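Local coordinates for protein alkaline phosphatase (Thermus thermophilus, PDB 7KWD) that probably hydrolyses phosphate monoesters as a zinc- and magnesium-dependent alkaline phosphatase that works as a homodimer, at residues A[247-252]-A[295-300]. Numbering follows the deposited sequence.
Sequences LKEMVQ and EVLELL
V296 (chi1 t) of helix 283-306 packs against L247 (t,p) and V251 (t) of helix 247-259, an example of the apolar seam between helices side by side on one face of an α/β sheet: V296 CG2 lies 3.7 Å from L247 CG, V296 CG1 3.9 Å from V251 CG2. V251 CG1 also meets L300 CD2 at 3.9 Å and L299 CD2 at 4.1 Å. L300 is m,t, which brings its end nearer although its CA-to-CB bond points sideways. L299, with chi1 -138°, off the ideal wells, and chi2 p, also places CD2 3.5 Å from Q252 CG. Beneath, L247, V251 and V296 rest on V269 of strand 265-271, and V296 and L300 on F44 of strand 40-46, covering the central sheet of the alkaline phosphatase fold; the side chain of L247 is about 6 Å from that of the Mg(2+) ligand E270.

Both segments are regular α-helix, near-parallel at 23°, axes 9.3 Å apart at closest approach; the nearest CA atoms, of K248 and V296, are 5.1 Å apart. All-trans K248 extends over L299, CE 4.1 Å from L299 CD1. K248 NZ stays 4.1 Å from E295 OE2, beyond salt-bridge range; a water accepts a weak 3.1 Å hydrogen bond from K248 NZ and donates one of 2.8 Å to E295 O. With no direct hydrogen bond between the segments, cohesion rests chiefly on apolar packing.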
loop_
_atom_site.group_PDB
_atom_site.type_symbol
_atom_site.label_atom_id
_atom_site.label_comp_id
_atom_site.label_asym_id
_atom_site.label_seq_id
_atom_site.Cartn_x
_atom_site.Cartn_y
_atom_site.Cartn_z
ATOM N N LEU A 247 -16.212 -1.949 -19.522
ATOM C CA LEU A 247 -16.651 -2.928 -18.527
ATOM C C LEU A 247 -18.120 -2.695 -18.164
ATOM O O LEU A 247 -18.911 -3.649 -18.070
ATOM C CB LEU A 247 -15.740 -2.872 -17.312
ATOM C CG LEU A 247 -15.971 -4.000 -16.286
ATOM C CD1 LEU A 247 -15.858 -5.363 -16.918
ATOM C CD2 LEU A 247 -14.952 -3.832 -15.151
ATOM N N LYS A 248 -18.514 -1.426 -18.002
ATOM C CA LYS A 248 -19.905 -1.121 -17.670
ATOM C C LYS A 248 -20.864 -1.705 -18.693
ATOM O O LYS A 248 -21.888 -2.318 -18.329
ATOM C CB LYS A 248 -20.104 0.401 -17.587
ATOM C CG LYS A 248 -21.556 0.822 -17.264
ATOM C CD LYS A 248 -21.648 2.358 -17.258
ATOM C CE LYS A 248 -22.996 2.877 -16.749
ATOM N NZ LYS A 248 -23.032 4.369 -16.881
ATOM N N GLU A 249 -20.576 -1.505 -19.983
ATOM C CA GLU A 249 -21.475 -2.005 -21.026
ATOM C C GLU A 249 -21.641 -3.512 -20.930
ATOM O O GLU A 249 -22.720 -4.049 -21.202
ATOM C CB GLU A 249 -20.948 -1.623 -22.418
ATOM C CG GLU A 249 -21.263 -0.164 -22.806
ATOM C CD GLU A 249 -20.539 0.342 -24.061
ATOM O OE1 GLU A 249 -19.388 -0.068 -24.357
ATOM O OE2 GLU A 249 -21.141 1.181 -24.749
ATOM N N MET A 250 -20.570 -4.216 -20.585
ATOM C CA MET A 250 -20.659 -5.667 -20.445
ATOM C C MET A 250 -21.495 -6.043 -19.227
ATOM O O MET A 250 -22.371 -6.907 -19.320
ATOM C CB MET A 250 -19.247 -6.260 -20.365
ATOM C CG MET A 250 -18.527 -6.269 -21.719
ATOM S SD MET A 250 -16.988 -7.189 -21.765
ATOM C CE MET A 250 -15.797 -6.183 -21.154
ATOM N N VAL A 251 -21.281 -5.375 -18.084
ATOM C CA VAL A 251 -22.131 -5.652 -16.921
ATOM C C VAL A 251 -23.605 -5.338 -17.216
ATOM O O VAL A 251 -24.506 -6.094 -16.818
ATOM C CB VAL A 251 -21.615 -4.880 -15.694
ATOM C CG1 VAL A 251 -22.560 -5.053 -14.546
ATOM C CG2 VAL A 251 -20.209 -5.389 -15.285
ATOM N N GLN A 252 -23.884 -4.214 -17.897
ATOM C CA GLN A 252 -25.284 -3.869 -18.188
ATOM C C GLN A 252 -25.989 -4.993 -18.938
ATOM O O GLN A 252 -27.189 -5.216 -18.731
ATOM C CB GLN A 252 -25.367 -2.579 -19.008
ATOM C CG GLN A 252 -24.909 -1.362 -18.258
ATOM C CD GLN A 252 -24.938 -0.087 -19.097
ATOM O OE1 GLN A 252 -24.186 0.061 -20.083
ATOM N NE2 GLN A 252 -25.761 0.877 -18.669
ATOM N N GLU A 295 -17.329 3.289 -12.460
ATOM C CA GLU A 295 -18.649 3.360 -13.087
ATOM C C GLU A 295 -19.415 2.071 -12.869
ATOM O O GLU A 295 -20.644 2.075 -12.713
ATOM C CB GLU A 295 -18.529 3.630 -14.585
ATOM C CG GLU A 295 -18.068 5.034 -14.918
ATOM C CD GLU A 295 -17.976 5.268 -16.435
ATOM O OE1 GLU A 295 -16.904 5.734 -16.897
ATOM O OE2 GLU A 295 -18.968 4.971 -17.157
ATOM N N VAL A 296 -18.701 0.942 -12.894
ATOM C CA VAL A 296 -19.344 -0.355 -12.671
ATOM C C VAL A 296 -19.855 -0.450 -11.244
ATOM O O VAL A 296 -20.968 -0.935 -10.995
ATOM C CB VAL A 296 -18.372 -1.505 -12.994
ATOM C CG1 VAL A 296 -18.964 -2.861 -12.563
ATOM C CG2 VAL A 296 -18.040 -1.518 -14.505
ATOM N N LEU A 297 -19.048 0.016 -10.289
ATOM C CA LEU A 297 -19.434 0.019 -8.878
ATOM C C LEU A 297 -20.778 0.682 -8.683
ATOM O O LEU A 297 -21.623 0.188 -7.926
ATOM C CB LEU A 297 -18.374 0.757 -8.099
ATOM C CG LEU A 297 -18.016 0.401 -6.675
ATOM C CD1 LEU A 297 -17.880 -1.078 -6.459
ATOM C CD2 LEU A 297 -16.694 1.166 -6.392
ATOM N N GLU A 298 -20.982 1.808 -9.356
ATOM C CA GLU A 298 -22.216 2.548 -9.223
ATOM C C GLU A 298 -23.364 1.713 -9.715
ATOM O O GLU A 298 -24.410 1.651 -9.067
ATOM C CB GLU A 298 -22.101 3.853 -9.994
ATOM C CG GLU A 298 -21.197 4.820 -9.246
ATOM C CD GLU A 298 -21.111 6.199 -9.859
ATOM O OE1 GLU A 298 -21.197 6.300 -11.101
ATOM O OE2 GLU A 298 -20.920 7.172 -9.087
ATOM N N LEU A 299 -23.150 0.992 -10.815
ATOM C CA LEU A 299 -24.156 0.072 -11.319
ATOM C C LEU A 299 -24.446 -1.047 -10.331
ATOM O O LEU A 299 -25.602 -1.398 -10.079
ATOM C CB LEU A 299 -23.678 -0.514 -12.641
ATOM C CG LEU A 299 -24.774 -0.601 -13.683
ATOM C CD1 LEU A 299 -25.262 0.804 -14.031
ATOM C CD2 LEU A 299 -24.180 -1.311 -14.872
ATOM N N LEU A 300 -23.388 -1.659 -9.785
ATOM C CA LEU A 300 -23.582 -2.816 -8.926
ATOM C C LEU A 300 -24.231 -2.420 -7.612
ATOM O O LEU A 300 -25.066 -3.159 -7.091
ATOM C CB LEU A 300 -22.237 -3.501 -8.685
ATOM C CG LEU A 300 -21.590 -4.085 -9.941
ATOM C CD1 LEU A 300 -20.257 -4.755 -9.605
ATOM C CD2 LEU A 300 -22.542 -5.063 -10.672
HETATM O O HOH W 1 -22.471 3.849 -13.906
#